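Local atomic coordinates of GRMZM2G135359 pseudokinase (Zea mays, PDB entry 6CPY), a protein that is a receptor-like pseudokinase of maize, probably membrane-anchored, whose kinase-like domain, the part held in this chain, may bind ATP, though kinase activity is uncertain. Residues 275-280 and 297-302; 153-158 and 219-224. One frame throughout, in Å; residues are numbered along the deposited sequence.

Contact 1 of 2, residues 275-280 and 297-302; sequences LCEVVR and AARMRE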
loop_
_atom_site.group_PDB
_atom_site.type_symbol
_atom_site.label_atom_id
_atom_site.label_comp_id
_atom_site.label_asym_id
_atom_site.label_seq_id
_atom_site.Cartn_x
_atom_site.Cartn_y
_atom_site.Cartn_z
ATOM N N LEU A 275 5.107 -20.746 6.715
ATOM C CA LEU A 275 4.676 -19.335 6.661
ATOM C C LEU A 275 4.397 -18.784 8.057
ATOM O O LEU A 275 4.695 -17.613 8.339
ATOM C CB LEU A 275 3.448 -19.169 5.770
ATOM C CG LEU A 275 3.760 -19.407 4.287
ATOM C CD1 LEU A 275 2.469 -19.542 3.493
ATOM C CD2 LEU A 275 4.626 -18.289 3.716
ATOM N N CYS A 276 3.842 -19.620 8.936
ATOM C CA CYS A 276 3.621 -19.206 10.330
ATOM C C CYS A 276 4.938 -18.966 11.096
ATOM O O CYS A 276 4.979 -18.133 11.997
ATOM C CB CYS A 276 2.732 -20.201 11.068
ATOM S SG CYS A 276 1.021 -20.205 10.489
ATOM N N GLU A 277 6.007 -19.670 10.731
ATOM C CA GLU A 277 7.338 -19.384 11.296
ATOM C C GLU A 277 7.840 -18.003 10.862
ATOM O O GLU A 277 8.388 -17.253 11.673
ATOM C CB GLU A 277 8.344 -20.474 10.923
ATOM C CG GLU A 277 8.035 -21.815 11.577
ATOM C CD GLU A 277 8.826 -22.986 11.006
ATOM O OE1 GLU A 277 9.392 -22.864 9.897
ATOM O OE2 GLU A 277 8.872 -24.048 11.672
ATOM N N VAL A 278 7.625 -17.657 9.595
ATOM C CA VAL A 278 7.930 -16.300 9.111
ATOM C C VAL A 278 7.185 -15.272 9.939
ATOM O O VAL A 278 7.791 -14.309 10.402
ATOM C CB VAL A 278 7.584 -16.103 7.616
ATOM C CG1 VAL A 278 7.773 -14.641 7.199
ATOM C CG2 VAL A 278 8.423 -17.026 6.758
ATOM N N VAL A 279 5.878 -15.472 10.137
ATOM C CA VAL A 279 5.094 -14.575 10.980
ATOM C C VAL A 279 5.775 -14.415 12.337
ATOM O O VAL A 279 6.004 -13.292 12.791
ATOM C CB VAL A 279 3.648 -15.068 11.196
ATOM C CG1 VAL A 279 2.947 -14.242 12.261
ATOM C CG2 VAL A 279 2.854 -15.030 9.889
ATOM N N ARG A 280 6.094 -15.537 12.985
ATOM C CA ARG A 280 6.637 -15.476 14.350
ATOM C C ARG A 280 7.922 -14.645 14.422
ATOM O O ARG A 280 8.099 -13.866 15.364
ATOM C CB ARG A 280 6.880 -16.882 14.907
ATOM C CG ARG A 280 7.412 -16.924 16.334
ATOM C CD ARG A 280 6.529 -16.210 17.343
ATOM N NE ARG A 280 7.173 -16.201 18.661
ATOM C CZ ARG A 280 8.129 -15.350 19.038
ATOM N NH1 ARG A 280 8.565 -14.400 18.216
ATOM N NH2 ARG A 280 8.650 -15.438 20.258
ATOM N N ALA A 297 11.714 -11.633 2.288
ATOM C CA ALA A 297 11.363 -11.901 0.892
ATOM C C ALA A 297 12.047 -13.158 0.350
ATOM O O ALA A 297 11.438 -13.939 -0.372
ATOM C CB ALA A 297 11.696 -10.695 0.017
ATOM N N ALA A 298 13.317 -13.344 0.705
ATOM C CA ALA A 298 14.069 -14.524 0.277
ATOM C C ALA A 298 13.441 -15.800 0.841
ATOM O O ALA A 298 13.252 -16.782 0.119
ATOM C CB ALA A 298 15.528 -14.406 0.704
ATOM N N ARG A 299 13.111 -15.766 2.129
ATOM C CA ARG A 299 12.477 -16.899 2.798
ATOM C C ARG A 299 11.098 -17.169 2.192
ATOM O O ARG A 299 10.770 -18.317 1.881
ATOM C CB ARG A 299 12.384 -16.659 4.310
ATOM C CG ARG A 299 11.725 -17.785 5.117
ATOM C CD ARG A 299 12.303 -19.150 4.775
ATOM N NE ARG A 299 11.695 -20.232 5.550
ATOM C CZ ARG A 299 11.756 -21.523 5.220
ATOM N NH1 ARG A 299 12.403 -21.917 4.125
ATOM N NH2 ARG A 299 11.159 -22.427 5.984
ATOM N N MET A 300 10.316 -16.106 1.989
ATOM C CA MET A 300 9.008 -16.226 1.360
ATOM C C MET A 300 9.076 -16.846 -0.036
ATOM O O MET A 300 8.242 -17.672 -0.372
ATOM C CB MET A 300 8.299 -14.863 1.290
ATOM C CG MET A 300 7.783 -14.332 2.616
ATOM S SD MET A 300 6.528 -15.366 3.387
ATOM C CE MET A 300 5.136 -15.122 2.287
ATOM N N ARG A 301 10.059 -16.453 -0.848
ATOM C CA ARG A 301 10.230 -17.051 -2.180
ATOM C C ARG A 301 10.595 -18.532 -2.099
ATOM O O ARG A 301 10.120 -19.340 -2.904
ATOM C CB ARG A 301 11.294 -16.316 -2.998
ATOM C CG ARG A 301 11.377 -16.844 -4.420
ATOM C CD ARG A 301 12.433 -16.150 -5.245
ATOM N NE ARG A 301 12.299 -16.538 -6.646
ATOM C CZ ARG A 301 12.742 -15.829 -7.679
ATOM N NH1 ARG A 301 13.353 -14.662 -7.490
ATOM N NH2 ARG A 301 12.550 -16.283 -8.908
ATOM N N GLU A 302 11.448 -18.874 -1.138
ATOM C CA GLU A 302 11.819 -20.264 -0.873
ATOM C C GLU A 302 10.556 -21.084 -0.584
ATOM O O GLU A 302 10.354 -22.153 -1.162
ATOM C CB GLU A 302 12.803 -20.330 0.303
ATOM C CG GLU A 302 13.611 -21.619 0.420
ATOM C CD GLU A 302 14.567 -21.604 1.606
ATOM O OE1 GLU A 302 15.014 -20.511 2.010
ATOM O OE2 GLU A 302 14.866 -22.689 2.150
HETATM O O HOH W 1 9.802 -20.745 7.653
#

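Contact 2 of 2, residues 153-158 and 219-224; sequences GIAYCL and RKYGMV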
loop_
_atom_site.group_PDB
_atom_site.type_symbol
_atom_site.label_atom_id
_atom_site.label_comp_id
_atom_site.label_asym_id
_atom_site.label_seq_id
_atom_site.Cartn_x
_atom_site.Cartn_y
_atom_site.Cartn_z
ATOM N N GLY A 153 3.824 -10.819 -3.389
ATOM C CA GLY A 153 3.783 -9.484 -3.996
ATOM C C GLY A 153 4.064 -8.373 -3.005
ATOM O O GLY A 153 4.859 -7.473 -3.283
ATOM N N ILE A 154 3.412 -8.435 -1.845
ATOM C CA ILE A 154 3.660 -7.492 -0.760
ATOM C C ILE A 154 5.124 -7.510 -0.325
ATOM O O ILE A 154 5.766 -6.456 -0.223
ATOM C CB ILE A 154 2.732 -7.741 0.453
ATOM C CG1 ILE A 154 1.270 -7.459 0.088
ATOM C CG2 ILE A 154 3.121 -6.851 1.614
ATOM C CD1 ILE A 154 0.273 -8.024 1.068
ATOM N N ALA A 155 5.666 -8.707 -0.088
ATOM C CA ALA A 155 7.053 -8.822 0.339
ATOM C C ALA A 155 8.026 -8.219 -0.681
ATOM O O ALA A 155 8.944 -7.497 -0.295
ATOM C CB ALA A 155 7.411 -10.273 0.622
ATOM N N TYR A 156 7.819 -8.498 -1.966
ATOM C CA TYR A 156 8.701 -7.964 -3.024
ATOM C C TYR A 156 8.643 -6.436 -3.089
ATOM O O TYR A 156 9.667 -5.797 -3.304
ATOM C CB TYR A 156 8.360 -8.524 -4.401
ATOM C CG TYR A 156 8.782 -9.961 -4.653
ATOM C CD1 TYR A 156 10.067 -10.410 -4.324
ATOM C CD2 TYR A 156 7.922 -10.853 -5.290
ATOM C CE1 TYR A 156 10.453 -11.724 -4.574
ATOM C CE2 TYR A 156 8.308 -12.162 -5.563
ATOM C CZ TYR A 156 9.565 -12.597 -5.188
ATOM O OH TYR A 156 9.939 -13.903 -5.444
ATOM N N CYS A 157 7.452 -5.870 -2.904
ATOM C CA CYS A 157 7.303 -4.406 -2.857
ATOM C C CYS A 157 8.048 -3.823 -1.656
ATOM O O CYS A 157 8.860 -2.887 -1.793
ATOM C CB CYS A 157 5.824 -4.011 -2.786
ATOM S SG CYS A 157 5.571 -2.220 -2.812
ATOM N N LEU A 158 7.796 -4.382 -0.478
ATOM C CA LEU A 158 8.429 -3.869 0.736
ATOM C C LEU A 158 9.960 -3.977 0.682
ATOM O O LEU A 158 10.664 -3.084 1.180
ATOM C CB LEU A 158 7.880 -4.569 1.982
ATOM C CG LEU A 158 6.587 -4.005 2.596
ATOM C CD1 LEU A 158 5.537 -3.667 1.558
ATOM C CD2 LEU A 158 6.022 -4.976 3.616
ATOM N N ARG A 219 7.462 -5.983 11.273
ATOM C CA ARG A 219 6.427 -6.429 12.220
ATOM C C ARG A 219 5.041 -6.329 11.595
ATOM O O ARG A 219 4.237 -7.252 11.698
ATOM C CB ARG A 219 6.461 -5.618 13.520
ATOM C CG ARG A 219 5.425 -6.051 14.562
ATOM C CD ARG A 219 5.266 -5.033 15.687
ATOM N NE ARG A 219 4.811 -3.727 15.197
ATOM C CZ ARG A 219 3.546 -3.393 14.935
ATOM N NH1 ARG A 219 2.552 -4.259 15.097
ATOM N NH2 ARG A 219 3.271 -2.169 14.492
ATOM N N LYS A 220 4.773 -5.200 10.954
ATOM C CA LYS A 220 3.518 -5.003 10.245
ATOM C C LYS A 220 3.301 -6.043 9.141
ATOM O O LYS A 220 2.176 -6.526 8.979
ATOM C CB LYS A 220 3.440 -3.593 9.667
ATOM C CG LYS A 220 3.137 -2.525 10.705
ATOM C CD LYS A 220 3.203 -1.147 10.070
ATOM C CE LYS A 220 2.699 -0.068 11.011
ATOM N NZ LYS A 220 2.734 1.257 10.342
ATOM N N TYR A 221 4.356 -6.377 8.396
ATOM C CA TYR A 221 4.272 -7.432 7.386
ATOM C C TYR A 221 3.849 -8.755 8.019
ATOM O O TYR A 221 2.970 -9.443 7.509
ATOM C CB TYR A 221 5.591 -7.636 6.619
ATOM C CG TYR A 221 5.452 -8.744 5.600
ATOM C CD1 TYR A 221 4.776 -8.518 4.401
ATOM C CD2 TYR A 221 5.921 -10.028 5.856
ATOM C CE1 TYR A 221 4.603 -9.533 3.481
ATOM C CE2 TYR A 221 5.755 -11.046 4.947
ATOM C CZ TYR A 221 5.090 -10.796 3.760
ATOM O OH TYR A 221 4.922 -11.797 2.841
ATOM N N GLY A 222 4.488 -9.106 9.130
ATOM C CA GLY A 222 4.141 -10.325 9.859
ATOM C C GLY A 222 2.678 -10.355 10.264
ATOM O O GLY A 222 2.036 -11.384 10.147
ATOM N N MET A 223 2.150 -9.221 10.718
ATOM C CA MET A 223 0.749 -9.125 11.124
ATOM C C MET A 223 -0.205 -9.293 9.938
ATOM O O MET A 223 -1.273 -9.913 10.068
ATOM C CB MET A 223 0.490 -7.789 11.832
ATOM C CG MET A 223 1.193 -7.683 13.178
ATOM S SD MET A 223 0.550 -8.860 14.377
ATOM C CE MET A 223 -0.961 -8.051 14.894
ATOM N N VAL A 224 0.171 -8.723 8.796
ATOM C CA VAL A 224 -0.646 -8.828 7.588
ATOM C C VAL A 224 -0.605 -10.258 7.046
ATOM O O VAL A 224 -1.627 -10.788 6.593
ATOM C CB VAL A 224 -0.213 -7.798 6.511
ATOM C CG1 VAL A 224 -0.877 -8.088 5.174
ATOM C CG2 VAL A 224 -0.552 -6.381 6.962
#

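Contact 1 of 2, residues 275-280 and 297-302
R299 opens the second helix's share of the contact, laying the aliphatic root of its side chain against V278: R299 CG sits 3.8 Å from V278 CG2. The chain then bends at chi2 (49°), where CD follows; arginine suits the place because its methylenes are apolar and its guanidinium charged. At the exposed margin R299 NH1 forms a salt bridge with E302 OE2 of its own helix, 3.3 Å. The E277 carboxylate, at the same solvent-facing edge, is reached through a water, which accepts from R299 NH2 at 2.7 Å and donates to E277 OE1 at 3.1 Å.

M300 follows on the buried side. The bend at chi2 (-62°) puts M300 SD 3.5 Å from L275 CD2, and CE comes equally near that methyl, which leucine's branched end offers in a buried spot; the two side chains cross at about a right angle. Compact, branched V278 meets both R299 and M300 where segments 275-280 and 297-302 run antiparallel (168°), their axes 10.6 Å apart.

In this helical C-lobe of the kinase fold, L275 also touches W144 of helix 144-164 and L229 of helix 214-230, while M300 packs on M152 and Y221 of the same two helices.

Contact 2 of 2, residues 153-158 and 219-224
I154, A155 and L158 share one partner, the aromatic ring of Y221, and the contacts across the two segments are apolar. I154 presents CG2, which is anti to its backbone N, to the edge of the ring near its plane, 3.6 Å from Y221 CE1; I154 CB lies in the ring plane as well. L158 comes in obliquely with CD2, 3.8 Å from Y221 CD1, leucine being long enough to bring a methyl to the ring. The small methyl of A155 lets the phenol come close to the first helix, with A155 CB 3.9 Å from Y221 CZ. Farther along, the branched I154 and V224 meet more loosely, I154 CD1 standing 4.3 Å from V224 CG1.

The helices are the pair corresponding to αE and αF of the protein kinase fold, central elements of the C-lobe. Segments 153-158 and 219-224 run antiparallel (171°), their axes 11.4 Å apart. In Y221, chi1 (179°) sets CG anti to the backbone N, carrying the start of the ring out from its helix; CE1 and OH then lie against I154 and A155.

The polar element is the Y221 hydroxyl, which forms a hydrogen bond with S151 O, just before 153-158. Tyrosine suits this buried place because its ring packs among apolar side chains while OH bonds to a backbone carbonyl. Helix 293-304 lies against Y221 through V296, while I154 packs on A186 and L158 on V188 of strand 186-188.

From the N terminus, helix 34-40 and then the five-stranded antiparallel sheet, with helix 82-96 inserted, precede both contacts. Contact 2 joins helix 144-164 to helix 214-230; the 60 residues between its segments include the two-stranded sheet 178-180 and 186-188. Contact 1 follows in series, neither nested nor crossed, and closes a shorter loop: 16 residues separate its two segments, which lie on helices 269-282 and 293-304. The centres of the contacts are about 10 Å apart and they touch: M300 CE lies 3.4 Å from Y221 OH, and V279 CG1 3.7 Å from the backbone O of G222. Together they tie four helices of the C-lobe, bringing the last two back onto the earlier pair.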